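Malonyl-CoA-[acyl-carrier-protein] transacylase (Coxiella burnetii, PDB 3TQE) probably transfers malonyl groups from coenzyme A to the holo acyl carrier protein, yielding malonyl-ACP for fatty acid synthesis. Local coordinates at residues 70-81 / 275-283; 102-113 / 223-234. All coordinates share one frame; numbering follows the deposited sequence.

Both contacts lie within the acyl transferase domain, their centres about 15 Å apart. In the sequence both segments of contact 2 fall between the two segments of contact 1, which joins helix 63-83 to the end of strand 275-278, an inner strand of the parallel four-stranded sheet. Contact 2 sets the end of helix 97-105 and the start of helix 111-128 against the long loop between helices 210-220 and 244-254. The two meet where helix 63-83 packs on helix 97-105, with the Phe78 ring against Cys105 SG. Helix 97-105 directly follows Ser96, predicted with His205 to form the active site; the side chain of Leu70 is about 9 Å from that of Ser96, that of His234 about 11 Å.

Contact 1: 70-81 / 275-283; sequences LLTADVAIFRCW and VFMECGPDN. With EDO (1,2-ethanediol), chain D.
Asp74 and Ile77 of helix 63-83 meet Cys279 and Gly280 where strand 275-278, an inner strand of the parallel sheet in this acyltransferase fold, gives way to an inverse gamma turn centred on Cys279. The CA atoms of Asp74 and Gly280 are 4.2 Å apart. No hydrogen bond crosses between the segments; they meet through van der Waals contacts and one CA-H...O approach.

Among the apolar contacts, Ile77 uses both branches. With CG1 anti to the carbonyl carbon (chi1 -71°), Ile77 CD1 lies 3.4 Å from Gly280 C, while CG2 reaches Cys279 SG. Cys279 SG also sits 3.6 Å from Phe78 CB, at the edge of the phenyl ring and near its plane. At one end of the row, Leu70 CD2 touches Pro281 CG at 3.5 Å; at the other, Trp81 CH2 meets the CE methyl of Met277, present as selenomethionine, in one of its two conformers. Trp81 NE1 is held by Pro87 O, and its ring meets Phe10 edge-to-face.

Two acceptors, Asp74 OD1 and Cys279 O, lie 3.4 Å apart and do not bond. Asp74 OD1 lies 3.2 Å from Gly280 CA and touches Pro281 CD, whereas Cys279 O comes near the carboxylate carbon and makes the CA-H...O contact with Asp74 CA. The Asp74 side chain touches Ala101 of helix 97-105.

Away from the strand, an ethanediol, probably from the crystallisation liquor, is gripped by two nearly straight bonds of the Arg79 guanidinium: NE donates to its O1 and NH2 to its O2, the latter at 2.8 Å with an N-H...O angle of 170°.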
loop_
_atom_site.group_PDB
_atom_site.type_symbol
_atom_site.label_atom_id
_atom_site.label_comp_id
_atom_site.label_asym_id
_atom_site.label_seq_id
_atom_site.Cartn_x
_atom_site.Cartn_y
_atom_site.Cartn_z
ATOM N N LEU A 70 5.409 4.373 6.962
ATOM C CA LEU A 70 5.481 3.244 6.045
ATOM C C LEU A 70 6.166 3.615 4.751
ATOM O O LEU A 70 6.925 2.824 4.178
ATOM C CB LEU A 70 4.108 2.705 5.777
ATOM C CG LEU A 70 3.610 1.810 6.887
ATOM C CD1 LEU A 70 2.151 1.479 6.586
ATOM C CD2 LEU A 70 4.464 0.537 7.033
ATOM N N LEU A 71 5.929 4.825 4.254
ATOM C CA LEU A 71 6.649 5.237 3.059
ATOM C C LEU A 71 8.147 5.172 3.321
ATOM O O LEU A 71 8.933 4.667 2.509
ATOM C CB LEU A 71 6.246 6.645 2.637
ATOM C CG LEU A 71 7.084 7.250 1.534
ATOM C CD1 LEU A 71 6.838 6.481 0.263
ATOM C CD2 LEU A 71 6.801 8.739 1.385
ATOM N N THR A 72 8.553 5.666 4.473
ATOM C CA THR A 72 9.969 5.722 4.836
ATOM C C THR A 72 10.530 4.315 5.005
ATOM O O THR A 72 11.611 4.027 4.526
ATOM C CB THR A 72 10.152 6.588 6.083
ATOM O OG1 THR A 72 9.656 7.893 5.814
ATOM C CG2 THR A 72 11.624 6.692 6.467
ATOM N N ALA A 73 9.784 3.452 5.664
ATOM C CA ALA A 73 10.220 2.067 5.860
ATOM C C ALA A 73 10.384 1.362 4.518
ATOM O O ALA A 73 11.376 0.684 4.277
ATOM C CB ALA A 73 9.242 1.317 6.724
ATOM N N ASP A 74 9.409 1.549 3.633
ATOM C CA ASP A 74 9.452 0.880 2.344
ATOM C C ASP A 74 10.656 1.390 1.545
ATOM O O ASP A 74 11.363 0.610 0.918
ATOM C CB ASP A 74 8.192 1.199 1.565
ATOM C CG ASP A 74 6.923 0.488 2.062
ATOM O OD1 ASP A 74 6.925 -0.248 3.062
ATOM O OD2 ASP A 74 5.874 0.715 1.388
ATOM N N VAL A 75 10.867 2.698 1.522
ATOM C CA VAL A 75 11.976 3.262 0.785
ATOM C C VAL A 75 13.308 2.846 1.406
ATOM O O VAL A 75 14.261 2.554 0.710
ATOM C CB VAL A 75 11.851 4.767 0.719
ATOM C CG1 VAL A 75 13.125 5.393 0.219
ATOM C CG2 VAL A 75 10.666 5.127 -0.161
ATOM N N ALA A 76 13.375 2.802 2.725
ATOM C CA ALA A 76 14.599 2.337 3.395
ATOM C C ALA A 76 14.963 0.944 2.942
ATOM O O ALA A 76 16.141 0.653 2.699
ATOM C CB ALA A 76 14.434 2.405 4.900
ATOM N N ILE A 77 13.973 0.075 2.863
ATOM C CA ILE A 77 14.243 -1.309 2.446
ATOM C C ILE A 77 14.677 -1.351 1.002
ATOM O O ILE A 77 15.611 -2.068 0.645
ATOM C CB ILE A 77 13.050 -2.210 2.721
ATOM C CG1 ILE A 77 12.941 -2.400 4.237
ATOM C CG2 ILE A 77 13.171 -3.542 1.973
ATOM C CD1 ILE A 77 11.662 -3.016 4.691
ATOM N N PHE A 78 14.036 -0.565 0.150
ATOM C CA PHE A 78 14.508 -0.493 -1.215
ATOM C C PHE A 78 15.936 -0.054 -1.314
ATOM O O PHE A 78 16.716 -0.586 -2.100
ATOM C CB PHE A 78 13.628 0.457 -1.994
ATOM C CG PHE A 78 14.019 0.593 -3.416
ATOM C CD1 PHE A 78 13.636 -0.355 -4.323
ATOM C CD2 PHE A 78 14.799 1.646 -3.838
ATOM C CE1 PHE A 78 14.013 -0.243 -5.641
ATOM C CE2 PHE A 78 15.163 1.754 -5.167
ATOM C CZ PHE A 78 14.780 0.812 -6.028
ATOM N N ARG A 79 16.307 0.919 -0.505
ATOM C CA ARG A 79 17.662 1.412 -0.540
ATOM C C ARG A 79 18.653 0.377 -0.035
ATOM O O ARG A 79 19.782 0.334 -0.504
ATOM C CB ARG A 79 17.754 2.661 0.286
ATOM C CG ARG A 79 17.078 3.838 -0.377
ATOM C CD ARG A 79 17.097 5.062 0.451
ATOM N NE ARG A 79 16.583 6.178 -0.305
ATOM C CZ ARG A 79 16.524 7.416 0.168
ATOM N NH1 ARG A 79 16.934 7.683 1.408
ATOM N NH2 ARG A 79 16.090 8.396 -0.614
ATOM N N CYS A 80 18.238 -0.427 0.915
ATOM C CA CYS A 80 19.083 -1.531 1.385
ATOM C C CYS A 80 19.245 -2.595 0.293
ATOM O O CYS A 80 20.320 -3.104 0.087
ATOM C CB CYS A 80 18.493 -2.176 2.616
ATOM S SG CYS A 80 18.621 -1.161 4.081
ATOM N N TRP A 81 18.175 -2.931 -0.399
ATOM C CA TRP A 81 18.245 -3.821 -1.549
ATOM C C TRP A 81 19.276 -3.326 -2.529
ATOM O O TRP A 81 20.134 -4.097 -2.963
ATOM C CB TRP A 81 16.883 -3.887 -2.224
ATOM C CG TRP A 81 16.842 -4.600 -3.517
ATOM C CD1 TRP A 81 16.959 -4.058 -4.722
ATOM C CD2 TRP A 81 16.656 -5.992 -3.715
ATOM N NE1 TRP A 81 16.846 -5.009 -5.687
ATOM C CE2 TRP A 81 16.649 -6.212 -5.096
ATOM C CE3 TRP A 81 16.402 -7.054 -2.872
ATOM C CZ2 TRP A 81 16.452 -7.447 -5.638
ATOM C CZ3 TRP A 81 16.204 -8.282 -3.422
ATOM C CH2 TRP A 81 16.208 -8.463 -4.786
ATOM N N VAL A 275 7.781 -14.059 -9.164
ATOM C CA VAL A 275 8.595 -13.836 -7.982
ATOM C C VAL A 275 8.377 -12.395 -7.575
ATOM O O VAL A 275 8.485 -11.486 -8.381
ATOM C CB VAL A 275 10.076 -14.046 -8.254
ATOM C CG1 VAL A 275 10.897 -13.686 -7.056
ATOM C CG2 VAL A 275 10.302 -15.491 -8.657
ATOM N N PHE A 276 7.960 -12.230 -6.339
ATOM C CA PHE A 276 7.616 -10.927 -5.785
ATOM C C PHE A 276 8.489 -10.699 -4.563
ATOM O O PHE A 276 8.697 -11.606 -3.762
ATOM C CB PHE A 276 6.152 -10.928 -5.334
ATOM C CG PHE A 276 5.179 -11.127 -6.462
ATOM C CD1 PHE A 276 4.580 -10.048 -7.086
ATOM C CD2 PHE A 276 4.902 -12.394 -6.934
ATOM C CE1 PHE A 276 3.705 -10.237 -8.128
ATOM C CE2 PHE A 276 4.016 -12.573 -8.003
ATOM C CZ PHE A 276 3.443 -11.503 -8.593
HETATM N N MSE A 277 8.966 -9.478 -4.398
HETATM C CA MSE A 277 9.706 -9.097 -3.202
HETATM C C MSE A 277 8.860 -8.080 -2.498
HETATM O O MSE A 277 8.412 -7.117 -3.125
HETATM C CB MSE A 277 11.029 -8.434 -3.545
HETATM C CG MSE A 277 12.140 -9.364 -3.718
HETATM SE SE MSE A 277 11.843 -10.351 -5.293
HETATM C CE MSE A 277 13.560 -11.260 -5.329
ATOM N N GLU A 278 8.626 -8.304 -1.217
ATOM C CA GLU A 278 7.829 -7.399 -0.429
ATOM C C GLU A 278 8.757 -6.351 0.160
ATOM O O GLU A 278 9.597 -6.632 1.023
ATOM C CB GLU A 278 7.039 -8.152 0.635
ATOM C CG GLU A 278 6.109 -7.270 1.455
ATOM C CD GLU A 278 4.857 -7.962 2.000
ATOM O OE1 GLU A 278 4.772 -9.216 2.021
ATOM O OE2 GLU A 278 3.928 -7.214 2.398
ATOM N N CYS A 279 8.677 -5.159 -0.397
ATOM C CA CYS A 279 9.604 -4.096 -0.077
ATOM C C CYS A 279 9.011 -3.213 0.992
ATOM O O CYS A 279 8.574 -2.108 0.750
ATOM C CB CYS A 279 9.964 -3.322 -1.327
ATOM S SG CYS A 279 11.399 -2.274 -1.133
ATOM N N GLY A 280 9.001 -3.736 2.196
ATOM C CA GLY A 280 8.437 -3.044 3.345
ATOM C C GLY A 280 8.381 -3.982 4.516
ATOM O O GLY A 280 8.771 -5.155 4.430
ATOM N N PRO A 281 7.887 -3.489 5.641
ATOM C CA PRO A 281 7.716 -4.302 6.823
ATOM C C PRO A 281 6.511 -5.229 6.692
ATOM O O PRO A 281 5.606 -4.987 5.879
ATOM C CB PRO A 281 7.462 -3.266 7.884
ATOM C CG PRO A 281 6.745 -2.156 7.146
ATOM C CD PRO A 281 7.339 -2.143 5.787
ATOM N N ASP A 282 6.501 -6.281 7.500
ATOM C CA ASP A 282 5.405 -7.229 7.607
ATOM C C ASP A 282 5.313 -8.077 6.336
ATOM O O ASP A 282 6.074 -7.889 5.407
ATOM C CB ASP A 282 4.093 -6.528 7.976
ATOM C CG ASP A 282 3.156 -7.388 8.809
ATOM O OD1 ASP A 282 3.366 -8.632 8.912
ATOM O OD2 ASP A 282 2.187 -6.792 9.326
ATOM N N ASN A 283 4.403 -9.024 6.337
ATOM C CA ASN A 283 4.236 -9.949 5.234
ATOM C C ASN A 283 2.794 -9.985 4.742
ATOM O O ASN A 283 2.315 -11.009 4.244
ATOM C CB ASN A 283 4.752 -11.325 5.625
ATOM C CG ASN A 283 3.981 -11.941 6.754
ATOM O OD1 ASN A 283 3.023 -11.387 7.250
ATOM N ND2 ASN A 283 4.416 -13.142 7.169
HETATM C C1 EDO D . 14.775 5.783 -3.624
HETATM O O1 EDO D . 16.007 5.533 -2.977
HETATM C C2 EDO D . 14.826 7.163 -4.259
HETATM O O2 EDO D . 15.231 8.159 -3.299
#

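Contact 2: 102-113 / 223-234. With GLY (glycine), chain C.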
loop_
_atom_site.group_PDB
_atom_site.type_symbol
_atom_site.label_atom_id
_atom_site.label_comp_id
_atom_site.label_asym_id
_atom_site.label_seq_id
_atom_site.Cartn_x
_atom_site.Cartn_y
_atom_site.Cartn_z
ATOM N N ALA A 102 6.425 3.057 -4.346
ATOM C CA ALA A 102 6.813 2.548 -5.670
ATOM C C ALA A 102 7.262 3.714 -6.543
ATOM O O ALA A 102 8.268 3.648 -7.234
ATOM C CB ALA A 102 5.671 1.808 -6.292
ATOM N N LEU A 103 6.531 4.818 -6.498
ATOM C CA LEU A 103 6.888 5.953 -7.301
ATOM C C LEU A 103 8.172 6.634 -6.885
ATOM O O LEU A 103 8.925 7.107 -7.725
ATOM C CB LEU A 103 5.757 6.967 -7.339
ATOM C CG LEU A 103 4.545 6.537 -8.147
ATOM C CD1 LEU A 103 3.385 7.449 -7.825
ATOM C CD2 LEU A 103 4.868 6.507 -9.658
ATOM N N VAL A 104 8.454 6.649 -5.599
ATOM C CA VAL A 104 9.742 7.130 -5.138
ATOM C C VAL A 104 10.864 6.225 -5.624
ATOM O O VAL A 104 11.880 6.673 -6.176
ATOM C CB VAL A 104 9.792 7.277 -3.599
ATOM C CG1 VAL A 104 11.239 7.524 -3.149
ATOM C CG2 VAL A 104 8.897 8.391 -3.153
ATOM N N CYS A 105 10.680 4.927 -5.480
ATOM C CA CYS A 105 11.728 3.989 -5.838
ATOM C C CYS A 105 11.923 3.863 -7.344
ATOM O O CYS A 105 13.024 3.600 -7.800
ATOM C CB CYS A 105 11.439 2.661 -5.190
ATOM S SG CYS A 105 11.506 2.765 -3.388
ATOM N N ALA A 106 10.875 4.162 -8.113
ATOM C CA ALA A 106 10.953 4.186 -9.580
ATOM C C ALA A 106 11.558 5.492 -10.099
ATOM O O ALA A 106 11.729 5.665 -11.304
ATOM C CB ALA A 106 9.539 4.032 -10.182
ATOM N N GLY A 107 11.809 6.442 -9.222
ATOM C CA GLY A 107 12.396 7.707 -9.596
ATOM C C GLY A 107 11.426 8.779 -10.048
ATOM O O GLY A 107 11.847 9.797 -10.568
ATOM N N ALA A 108 10.139 8.593 -9.812
ATOM C CA ALA A 108 9.145 9.545 -10.273
ATOM C C ALA A 108 8.975 10.692 -9.291
ATOM O O ALA A 108 8.695 11.803 -9.682
ATOM C CB ALA A 108 7.819 8.861 -10.492
ATOM N N LEU A 109 9.116 10.409 -7.997
ATOM C CA LEU A 109 8.896 11.382 -6.918
ATOM C C LEU A 109 10.127 11.446 -6.045
ATOM O O LEU A 109 10.723 10.408 -5.727
ATOM C CB LEU A 109 7.754 10.979 -5.974
ATOM C CG LEU A 109 6.355 10.813 -6.499
ATOM C CD1 LEU A 109 5.434 10.358 -5.366
ATOM C CD2 LEU A 109 5.892 12.135 -7.129
ATOM N N LYS A 110 10.497 12.652 -5.647
ATOM C CA LYS A 110 11.587 12.852 -4.714
ATOM C C LYS A 110 11.134 12.370 -3.349
ATOM O O LYS A 110 10.045 12.707 -2.907
ATOM C CB LYS A 110 11.965 14.333 -4.623
ATOM C CG LYS A 110 13.150 14.586 -3.716
ATOM C CD LYS A 110 13.664 16.016 -3.782
ATOM C CE LYS A 110 14.823 16.179 -2.822
ATOM N NZ LYS A 110 15.806 17.195 -3.275
ATOM N N PHE A 111 11.967 11.587 -2.682
ATOM C CA PHE A 111 11.591 11.005 -1.401
ATOM C C PHE A 111 11.063 12.026 -0.400
ATOM O O PHE A 111 9.999 11.833 0.157
ATOM C CB PHE A 111 12.770 10.223 -0.819
ATOM C CG PHE A 111 12.529 9.694 0.532
ATOM C CD1 PHE A 111 11.445 8.902 0.776
ATOM C CD2 PHE A 111 13.367 9.984 1.566
ATOM C CE1 PHE A 111 11.202 8.414 2.001
ATOM C CE2 PHE A 111 13.118 9.478 2.825
ATOM C CZ PHE A 111 12.034 8.707 3.032
ATOM N N GLU A 112 11.811 13.091 -0.131
ATOM C CA GLU A 112 11.419 14.002 0.952
ATOM C C GLU A 112 10.130 14.746 0.569
ATOM O O GLU A 112 9.289 15.015 1.416
ATOM C CB GLU A 112 12.552 14.964 1.266
ATOM C CG GLU A 112 13.759 14.254 1.887
ATOM C CD GLU A 112 15.103 14.595 1.224
ATOM O OE1 GLU A 112 15.234 15.710 0.654
ATOM O OE2 GLU A 112 16.033 13.735 1.241
ATOM N N GLU A 113 9.931 14.980 -0.719
ATOM C CA GLU A 113 8.671 15.561 -1.173
ATOM C C GLU A 113 7.528 14.584 -0.963
ATOM O O GLU A 113 6.437 14.950 -0.517
ATOM C CB GLU A 113 8.788 16.019 -2.616
ATOM C CG GLU A 113 9.822 17.134 -2.721
ATOM C CD GLU A 113 10.063 17.696 -4.089
ATOM O OE1 GLU A 113 9.415 17.257 -5.066
ATOM O OE2 GLU A 113 10.946 18.607 -4.165
ATOM N N ILE A 223 3.882 19.289 -6.842
ATOM C CA ILE A 223 5.034 18.412 -6.672
ATOM C C ILE A 223 5.552 17.995 -8.044
ATOM O O ILE A 223 4.791 17.708 -8.937
ATOM C CB ILE A 223 4.695 17.175 -5.787
ATOM C CG1 ILE A 223 5.951 16.326 -5.517
ATOM C CG2 ILE A 223 3.662 16.299 -6.432
ATOM C CD1 ILE A 223 5.747 15.198 -4.470
ATOM N N SER A 224 6.860 17.979 -8.199
ATOM C CA SER A 224 7.466 17.596 -9.451
ATOM C C SER A 224 7.405 16.103 -9.617
ATOM O O SER A 224 7.708 15.371 -8.705
ATOM C CB SER A 224 8.922 18.026 -9.458
ATOM O OG SER A 224 9.015 19.425 -9.370
ATOM N N ILE A 225 7.009 15.656 -10.787
ATOM C CA ILE A 225 6.917 14.250 -11.075
ATOM C C ILE A 225 7.689 13.969 -12.333
ATOM O O ILE A 225 7.436 14.577 -13.361
ATOM C CB ILE A 225 5.477 13.788 -11.241
ATOM C CG1 ILE A 225 4.681 14.144 -9.986
ATOM C CG2 ILE A 225 5.459 12.313 -11.545
ATOM C CD1 ILE A 225 3.197 13.806 -10.036
ATOM N N ASP A 226 8.636 13.048 -12.243
ATOM C CA ASP A 226 9.397 12.576 -13.379
ATOM C C ASP A 226 8.814 11.275 -13.902
ATOM O O ASP A 226 8.026 10.617 -13.221
ATOM C CB ASP A 226 10.841 12.376 -12.977
ATOM C CG ASP A 226 11.581 13.680 -12.752
ATOM O OD1 ASP A 226 11.105 14.738 -13.201
ATOM O OD2 ASP A 226 12.674 13.630 -12.141
ATOM N N SER A 227 9.190 10.868 -15.108
ATOM C CA SER A 227 8.658 9.620 -15.621
ATOM C C SER A 227 9.314 8.494 -14.822
ATOM O O SER A 227 10.520 8.527 -14.617
ATOM C CB SER A 227 8.898 9.433 -17.125
ATOM O OG SER A 227 7.983 10.203 -17.872
ATOM N N PRO A 228 8.524 7.514 -14.380
ATOM C CA PRO A 228 9.112 6.406 -13.664
ATOM C C PRO A 228 10.101 5.666 -14.541
ATOM O O PRO A 228 9.862 5.479 -15.731
ATOM C CB PRO A 228 7.895 5.513 -13.320
ATOM C CG PRO A 228 6.735 6.436 -13.349
ATOM C CD PRO A 228 7.063 7.364 -14.468
ATOM N N LYS A 229 11.178 5.196 -13.937
ATOM C CA LYS A 229 12.215 4.454 -14.637
ATOM C C LYS A 229 12.014 2.938 -14.585
ATOM O O LYS A 229 12.713 2.176 -15.253
ATOM C CB LYS A 229 13.558 4.835 -14.032
ATOM C CG LYS A 229 13.902 6.286 -14.258
ATOM C CD LYS A 229 15.338 6.565 -13.901
ATOM C CE LYS A 229 15.677 8.037 -14.078
ATOM N NZ LYS A 229 15.118 8.634 -15.333
ATOM N N VAL A 230 11.066 2.498 -13.774
ATOM C CA VAL A 230 10.598 1.134 -13.708
ATOM C C VAL A 230 9.081 1.292 -13.735
ATOM O O VAL A 230 8.553 2.216 -13.110
ATOM C CB VAL A 230 10.998 0.467 -12.365
ATOM C CG1 VAL A 230 10.336 -0.895 -12.192
ATOM C CG2 VAL A 230 12.537 0.373 -12.228
ATOM N N PRO A 231 8.386 0.441 -14.480
ATOM C CA PRO A 231 6.948 0.574 -14.546
ATOM C C PRO A 231 6.306 0.362 -13.194
ATOM O O PRO A 231 6.657 -0.574 -12.499
ATOM C CB PRO A 231 6.511 -0.523 -15.502
ATOM C CG PRO A 231 7.702 -1.069 -16.068
ATOM C CD PRO A 231 8.900 -0.620 -15.354
ATOM N N VAL A 232 5.399 1.261 -12.844
ATOM C CA VAL A 232 4.630 1.172 -11.622
ATOM C C VAL A 232 3.178 0.968 -12.018
ATOM O O VAL A 232 2.602 1.804 -12.722
ATOM C CB VAL A 232 4.769 2.441 -10.789
ATOM C CG1 VAL A 232 3.801 2.382 -9.625
ATOM C CG2 VAL A 232 6.217 2.626 -10.339
ATOM N N ILE A 233 2.600 -0.155 -11.629
ATOM C CA ILE A 233 1.229 -0.460 -11.972
ATOM C C ILE A 233 0.332 0.183 -10.935
ATOM O O ILE A 233 0.349 -0.195 -9.773
ATOM C CB ILE A 233 0.979 -1.974 -12.002
ATOM C CG1 ILE A 233 1.935 -2.683 -12.934
ATOM C CG2 ILE A 233 -0.486 -2.274 -12.356
ATOM C CD1 ILE A 233 1.979 -2.156 -14.257
ATOM N N HIS A 234 -0.481 1.135 -11.365
ATOM C CA HIS A 234 -1.350 1.862 -10.447
ATOM C C HIS A 234 -2.565 1.073 -10.016
ATOM O O HIS A 234 -3.154 0.329 -10.773
ATOM C CB HIS A 234 -1.795 3.152 -11.100
ATOM C CG HIS A 234 -0.696 4.132 -11.249
ATOM N ND1 HIS A 234 -0.373 5.032 -10.254
ATOM C CD2 HIS A 234 0.207 4.317 -12.241
ATOM C CE1 HIS A 234 0.666 5.754 -10.649
ATOM N NE2 HIS A 234 1.034 5.341 -11.851
HETATM N N GLY C . 7.847 17.121 -14.233
HETATM C CA GLY C . 6.572 17.498 -14.924
HETATM C C GLY C . 5.473 17.764 -13.922
HETATM O O GLY C . 5.744 17.665 -12.706
HETATM O OXT GLY C . 4.306 18.059 -14.310
HETATM O O HOH W 1 9.022 14.924 -6.406
HETATM O O HOH W 2 8.506 19.253 -6.356
#
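Val232 presents its two methyls to the end of helix 97-105. CG1, anti to the backbone N (chi1 172°), rests on Ala102 CB, and Val232 CG2 comes to 3.6 Å from Ala106 CB. Beside it, Leu103 and Pro228 lie alongside each other and point the same way; Pro228 CG touches both Leu103 CD2 and, at 3.9 Å, Ala108 CB. Leu103 CD1 approaches the His234 ring obliquely, and that imidazole is tied through ND1 to Glu99 OE2.

Helix 97-105 ends in a Schellman motif, with Gly107 at positive phi, and the turn is bound by two backbone bonds to the loop 223-234. Lys229 N donates to Ala106 O at 2.7 Å, and Asp226 N to Ala108 O at 2.8 Å. Val230 N, buried nearby, has no partner in the model.

Beyond the turn, Leu109 and Ile225 also run side by side, Leu109 CD2 meeting Ile225 CG1 at 3.7 Å. Glu113 crosses Ile223, which is modelled in two conformers; in one of them Ile223 CD1 lies against Glu113 CB. The extended Glu113 chain, straight beyond CG (chi2 180°), carries OE1 out to two waters. One accepts a hydrogen bond from Ser224 N at 2.8 Å and lies close to Glu113 OE1, at a distance too short to be trusted; the other accepts from Lys110 N. On the loop's other flank a bound glycine pairs with the Ile225 backbone: its carboxylate O accepts a hydrogen bond from Ile225 N, and its amino N reaches Ile225 O at 2.7 Å, while Arg248 NH2 also bonds the glycine.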